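Local coordinates for protein phenol hydroxylase component phL (Pseudomonas stutzeri, PDB 3U52) that probably serves as a subunit of a multicomponent phenol hydroxylase, which adds oxygen to aromatic rings, at residues K117-H128 with E184-W195. Residues are numbered along the deposited sequence; the frame is centred on the assembly and turned at random.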
loop_
_atom_site.group_PDB
_atom_site.type_symbol
_atom_site.label_atom_id
_atom_site.label_comp_id
_atom_site.label_asym_id
_atom_site.label_seq_id
_atom_site.Cartn_x
_atom_site.Cartn_y
_atom_site.Cartn_z
ATOM N N LYS D 117 -28.183 36.111 -12.659
ATOM C CA LYS D 117 -29.495 35.864 -12.050
ATOM C C LYS D 117 -30.174 34.671 -12.681
ATOM O O LYS D 117 -30.796 33.890 -11.988
ATOM C CB LYS D 117 -30.382 37.108 -12.070
ATOM C CG LYS D 117 -30.179 38.039 -10.827
ATOM C CD LYS D 117 -28.670 38.340 -10.501
ATOM C CE LYS D 117 -28.478 39.168 -9.225
ATOM N NZ LYS D 117 -27.090 38.963 -8.691
ATOM N N GLN D 118 -30.018 34.516 -13.994
ATOM C CA GLN D 118 -30.484 33.329 -14.704
ATOM C C GLN D 118 -29.883 32.046 -14.125
ATOM O O GLN D 118 -30.554 31.033 -14.090
ATOM C CB GLN D 118 -30.155 33.385 -16.203
ATOM C CG GLN D 118 -31.041 34.334 -17.038
ATOM C CD GLN D 118 -30.707 34.282 -18.548
ATOM O OE1 GLN D 118 -29.626 34.693 -18.970
ATOM N NE2 GLN D 118 -31.646 33.784 -19.355
ATOM N N LEU D 119 -28.623 32.072 -13.702
ATOM C CA LEU D 119 -28.035 30.880 -13.056
ATOM C C LEU D 119 -28.592 30.646 -11.672
ATOM O O LEU D 119 -28.871 29.511 -11.291
ATOM C CB LEU D 119 -26.522 30.992 -12.982
ATOM C CG LEU D 119 -25.772 31.028 -14.317
ATOM C CD1 LEU D 119 -24.293 31.138 -14.060
ATOM C CD2 LEU D 119 -26.080 29.801 -15.199
ATOM N N LEU D 120 -28.743 31.727 -10.918
ATOM C CA LEU D 120 -29.293 31.651 -9.572
ATOM C C LEU D 120 -30.744 31.177 -9.588
ATOM O O LEU D 120 -31.244 30.613 -8.600
ATOM C CB LEU D 120 -29.197 33.006 -8.895
ATOM C CG LEU D 120 -27.775 33.479 -8.629
ATOM C CD1 LEU D 120 -27.773 34.754 -7.764
ATOM C CD2 LEU D 120 -26.966 32.323 -7.982
ATOM N N ARG D 121 -31.418 31.423 -10.711
ATOM C CA ARG D 121 -32.850 31.145 -10.843
ATOM C C ARG D 121 -33.130 29.808 -11.527
ATOM O O ARG D 121 -34.101 29.127 -11.168
ATOM C CB ARG D 121 -33.585 32.301 -11.575
ATOM C CG ARG D 121 -35.069 32.039 -11.812
ATOM C CD ARG D 121 -35.804 33.285 -12.339
ATOM N NE ARG D 121 -37.256 33.081 -12.328
ATOM C CZ ARG D 121 -38.008 32.819 -13.396
ATOM N NH1 ARG D 121 -37.479 32.757 -14.624
ATOM N NH2 ARG D 121 -39.317 32.655 -13.232
ATOM N N LEU D 122 -32.302 29.431 -12.498
ATOM C CA LEU D 122 -32.597 28.231 -13.282
ATOM C C LEU D 122 -31.790 27.000 -12.847
ATOM O O LEU D 122 -32.284 25.885 -12.943
ATOM C CB LEU D 122 -32.364 28.506 -14.766
ATOM C CG LEU D 122 -33.233 29.651 -15.304
ATOM C CD1 LEU D 122 -32.872 29.933 -16.758
ATOM C CD2 LEU D 122 -34.717 29.295 -15.152
ATOM N N LEU D 123 -30.576 27.235 -12.358
ATOM C CA LEU D 123 -29.593 26.161 -12.061
ATOM C C LEU D 123 -29.387 25.940 -10.567
ATOM O O LEU D 123 -29.577 24.837 -10.061
ATOM C CB LEU D 123 -28.237 26.453 -12.745
ATOM C CG LEU D 123 -27.177 25.335 -12.576
ATOM C CD1 LEU D 123 -27.700 24.049 -13.211
ATOM C CD2 LEU D 123 -25.873 25.746 -13.194
ATOM N N VAL D 124 -29.011 26.979 -9.843
ATOM C CA VAL D 124 -28.634 26.787 -8.450
ATOM C C VAL D 124 -29.729 26.157 -7.556
ATOM O O VAL D 124 -29.381 25.344 -6.689
ATOM C CB VAL D 124 -27.938 28.063 -7.841
ATOM C CG1 VAL D 124 -27.679 27.900 -6.369
ATOM C CG2 VAL D 124 -26.609 28.346 -8.609
ATOM N N PRO D 125 -31.045 26.509 -7.743
ATOM C CA PRO D 125 -32.016 25.900 -6.809
ATOM C C PRO D 125 -32.175 24.370 -6.911
ATOM O O PRO D 125 -32.713 23.745 -5.997
ATOM C CB PRO D 125 -33.332 26.659 -7.085
ATOM C CG PRO D 125 -32.891 27.973 -7.772
ATOM C CD PRO D 125 -31.677 27.508 -8.611
ATOM N N LEU D 126 -31.664 23.768 -7.979
ATOM C CA LEU D 126 -31.517 22.336 -8.049
ATOM C C LEU D 126 -30.746 21.712 -6.870
ATOM O O LEU D 126 -30.910 20.528 -6.633
ATOM C CB LEU D 126 -30.847 21.912 -9.370
ATOM C CG LEU D 126 -31.571 22.249 -10.688
ATOM C CD1 LEU D 126 -30.779 21.667 -11.873
ATOM C CD2 LEU D 126 -32.946 21.647 -10.655
ATOM N N ARG D 127 -29.914 22.473 -6.139
ATOM C CA ARG D 127 -29.341 21.909 -4.908
ATOM C C ARG D 127 -30.381 21.423 -3.923
ATOM O O ARG D 127 -30.102 20.541 -3.108
ATOM C CB ARG D 127 -28.431 22.896 -4.180
ATOM C CG ARG D 127 -29.035 24.240 -3.830
ATOM C CD ARG D 127 -28.010 25.125 -3.148
ATOM N NE ARG D 127 -28.667 26.346 -2.721
ATOM C CZ ARG D 127 -28.624 26.863 -1.494
ATOM N NH1 ARG D 127 -27.869 26.318 -0.545
ATOM N NH2 ARG D 127 -29.294 27.984 -1.248
ATOM N N HIS D 128 -31.574 22.039 -3.949
ATOM C CA HIS D 128 -32.645 21.645 -3.014
ATOM C C HIS D 128 -33.277 20.310 -3.426
ATOM O O HIS D 128 -33.701 19.467 -2.610
ATOM C CB HIS D 128 -33.680 22.775 -2.938
ATOM C CG HIS D 128 -33.106 24.106 -2.555
ATOM N ND1 HIS D 128 -32.514 24.351 -1.331
ATOM C CD2 HIS D 128 -33.034 25.270 -3.243
ATOM C CE1 HIS D 128 -32.134 25.615 -1.276
ATOM N NE2 HIS D 128 -32.441 26.188 -2.426
ATOM N N GLU D 184 -30.308 34.508 -2.279
ATOM C CA GLU D 184 -31.145 34.929 -3.386
ATOM C C GLU D 184 -31.804 33.739 -4.069
ATOM O O GLU D 184 -33.003 33.768 -4.354
ATOM C CB GLU D 184 -30.305 35.737 -4.376
ATOM C CG GLU D 184 -31.008 36.044 -5.682
ATOM C CD GLU D 184 -30.215 36.985 -6.592
ATOM O OE1 GLU D 184 -29.216 37.584 -6.125
ATOM O OE2 GLU D 184 -30.595 37.108 -7.781
ATOM N N SER D 185 -31.003 32.704 -4.346
ATOM C CA SER D 185 -31.444 31.507 -5.046
ATOM C C SER D 185 -32.419 30.728 -4.207
ATOM O O SER D 185 -33.374 30.220 -4.730
ATOM C CB SER D 185 -30.249 30.621 -5.396
ATOM O OG SER D 185 -30.633 29.659 -6.343
ATOM N N LYS D 186 -32.186 30.635 -2.906
ATOM C CA LYS D 186 -33.165 30.015 -2.026
ATOM C C LYS D 186 -34.525 30.735 -2.050
ATOM O O LYS D 186 -35.542 30.085 -2.004
ATOM C CB LYS D 186 -32.680 29.912 -0.608
ATOM C CG LYS D 186 -33.498 28.929 0.233
ATOM C CD LYS D 186 -32.560 28.393 1.277
ATOM C CE LYS D 186 -33.214 27.445 2.245
ATOM N NZ LYS D 186 -32.272 27.316 3.428
ATOM N N ALA D 187 -34.518 32.056 -2.152
ATOM C CA ALA D 187 -35.741 32.829 -2.253
ATOM C C ALA D 187 -36.511 32.444 -3.507
ATOM O O ALA D 187 -37.720 32.348 -3.439
ATOM C CB ALA D 187 -35.453 34.318 -2.197
ATOM N N TYR D 188 -35.833 32.155 -4.629
ATOM C CA TYR D 188 -36.529 31.610 -5.833
ATOM C C TYR D 188 -37.232 30.247 -5.560
ATOM O O TYR D 188 -38.395 30.049 -5.887
ATOM C CB TYR D 188 -35.579 31.493 -7.052
ATOM C CG TYR D 188 -34.984 32.807 -7.512
ATOM C CD1 TYR D 188 -33.611 32.971 -7.642
ATOM C CD2 TYR D 188 -35.806 33.897 -7.794
ATOM C CE1 TYR D 188 -33.060 34.180 -8.055
ATOM C CE2 TYR D 188 -35.286 35.108 -8.203
ATOM C CZ TYR D 188 -33.906 35.246 -8.317
ATOM O OH TYR D 188 -33.407 36.461 -8.703
ATOM N N TRP D 189 -36.497 29.314 -4.962
ATOM C CA TRP D 189 -37.014 28.005 -4.566
ATOM C C TRP D 189 -38.291 28.136 -3.732
ATOM O O TRP D 189 -39.274 27.419 -3.997
ATOM C CB TRP D 189 -35.929 27.251 -3.790
ATOM C CG TRP D 189 -36.291 25.968 -3.230
ATOM C CD1 TRP D 189 -36.429 25.669 -1.894
ATOM C CD2 TRP D 189 -36.551 24.765 -3.947
ATOM N NE1 TRP D 189 -36.768 24.335 -1.745
ATOM C CE2 TRP D 189 -36.862 23.766 -2.991
ATOM C CE3 TRP D 189 -36.563 24.425 -5.321
ATOM C CZ2 TRP D 189 -37.126 22.441 -3.355
ATOM C CZ3 TRP D 189 -36.865 23.100 -5.678
ATOM C CH2 TRP D 189 -37.167 22.140 -4.707
ATOM N N MET D 190 -38.276 29.042 -2.769
ATOM C CA MET D 190 -39.368 29.188 -1.781
ATOM C C MET D 190 -40.591 29.977 -2.321
ATOM O O MET D 190 -41.749 29.615 -2.035
ATOM C CB MET D 190 -38.880 29.853 -0.503
ATOM C CG MET D 190 -37.917 29.011 0.379
ATOM S SD MET D 190 -38.571 27.418 0.868
ATOM C CE MET D 190 -39.755 27.877 2.155
ATOM N N ASP D 191 -40.316 31.006 -3.115
ATOM C CA ASP D 191 -41.340 31.992 -3.526
ATOM C C ASP D 191 -41.593 32.195 -5.020
ATOM O O ASP D 191 -42.631 32.724 -5.378
ATOM C CB ASP D 191 -41.032 33.340 -2.891
ATOM C CG ASP D 191 -41.016 33.278 -1.371
ATOM O OD1 ASP D 191 -41.858 32.560 -0.763
ATOM O OD2 ASP D 191 -40.142 33.944 -0.768
ATOM N N ASP D 192 -40.661 31.816 -5.902
ATOM C CA ASP D 192 -40.913 31.948 -7.338
ATOM C C ASP D 192 -41.883 30.864 -7.783
ATOM O O ASP D 192 -41.659 29.677 -7.553
ATOM C CB ASP D 192 -39.620 31.871 -8.167
ATOM C CG ASP D 192 -39.838 32.225 -9.647
ATOM O OD1 ASP D 192 -40.865 31.837 -10.253
ATOM O OD2 ASP D 192 -38.968 32.908 -10.220
ATOM N N GLU D 193 -42.951 31.266 -8.467
ATOM C CA GLU D 193 -43.961 30.313 -8.923
ATOM C C GLU D 193 -43.383 29.211 -9.825
ATOM O O GLU D 193 -43.891 28.111 -9.836
ATOM C CB GLU D 193 -45.141 31.054 -9.601
ATOM C CG GLU D 193 -44.698 31.892 -10.830
ATOM C CD GLU D 193 -45.868 32.616 -11.521
ATOM O OE1 GLU D 193 -46.286 32.155 -12.621
ATOM O OE2 GLU D 193 -46.365 33.627 -10.949
ATOM N N MET D 194 -42.325 29.525 -10.562
ATOM C CA MET D 194 -41.629 28.599 -11.453
ATOM C C MET D 194 -41.169 27.346 -10.699
ATOM O O MET D 194 -41.223 26.242 -11.266
ATOM C CB MET D 194 -40.387 29.291 -12.009
ATOM C CG MET D 194 -39.833 28.739 -13.340
ATOM S SD MET D 194 -38.040 29.088 -13.444
ATOM C CE MET D 194 -37.491 27.601 -12.640
ATOM N N TRP D 195 -40.708 27.506 -9.440
ATOM C CA TRP D 195 -40.191 26.366 -8.651
ATOM C C TRP D 195 -41.240 25.623 -7.856
ATOM O O TRP D 195 -40.933 24.560 -7.272
ATOM C CB TRP D 195 -39.030 26.783 -7.715
ATOM C CG TRP D 195 -37.847 27.051 -8.512
ATOM C CD1 TRP D 195 -37.400 28.265 -8.932
ATOM C CD2 TRP D 195 -36.976 26.067 -9.096
ATOM N NE1 TRP D 195 -36.262 28.101 -9.729
ATOM C CE2 TRP D 195 -36.001 26.761 -9.854
ATOM C CE3 TRP D 195 -36.924 24.665 -9.043
ATOM C CZ2 TRP D 195 -34.989 26.098 -10.571
ATOM C CZ3 TRP D 195 -35.918 24.003 -9.742
ATOM C CH2 TRP D 195 -34.953 24.726 -10.487
#
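Arg121 grips Asp192 side-on in a salt bridge, its NE and NH2 both hydrogen-bonded to OD2; Arg121 NE to Asp192 OD2 is 2.7 Å. OD2 lies in the guanidinium plane, and NE meets it on its syn side, tilted out of the carboxylate plane. CG anti to the backbone N (chi1 177°) and a chain extended to NE carry the guanidinium there. Arg121 CB lies over the Tyr188 ring in a CH-pi contact. Met194 SD sits over the centre of the guanidinium, 3.7 Å from Arg121 CZ. Asp192 OD1 accepts from Met194 N, an Asx turn just after helix 180-191 ends.

Two carbonyls in the last turn of helix 113-122 are taken by side chains: Trp195 NE1 donates in its ring plane to Arg121 O (2.8 Å), to which Pro125 has no N-H to offer, while Ser185 OG meets a lone pair of Leu120 O. Pro125 CB presses on a face of the Trp195 indole, and Leu126 CD2 touches the indole edge.

Further along, the His128 ring stacks face-to-face on the five-membered ring of Trp189, planes at 24°; His128 ND1 is hydrogen-bonded to the backbone of another protein's chain. Helices 117-122 and 184-191 cross at -45°, 8.6 Å between axes, and residues after helix 180-191 join this packing at the helix break of the all-helical hydroxylase fold, its His128 end bordering a subunit interface.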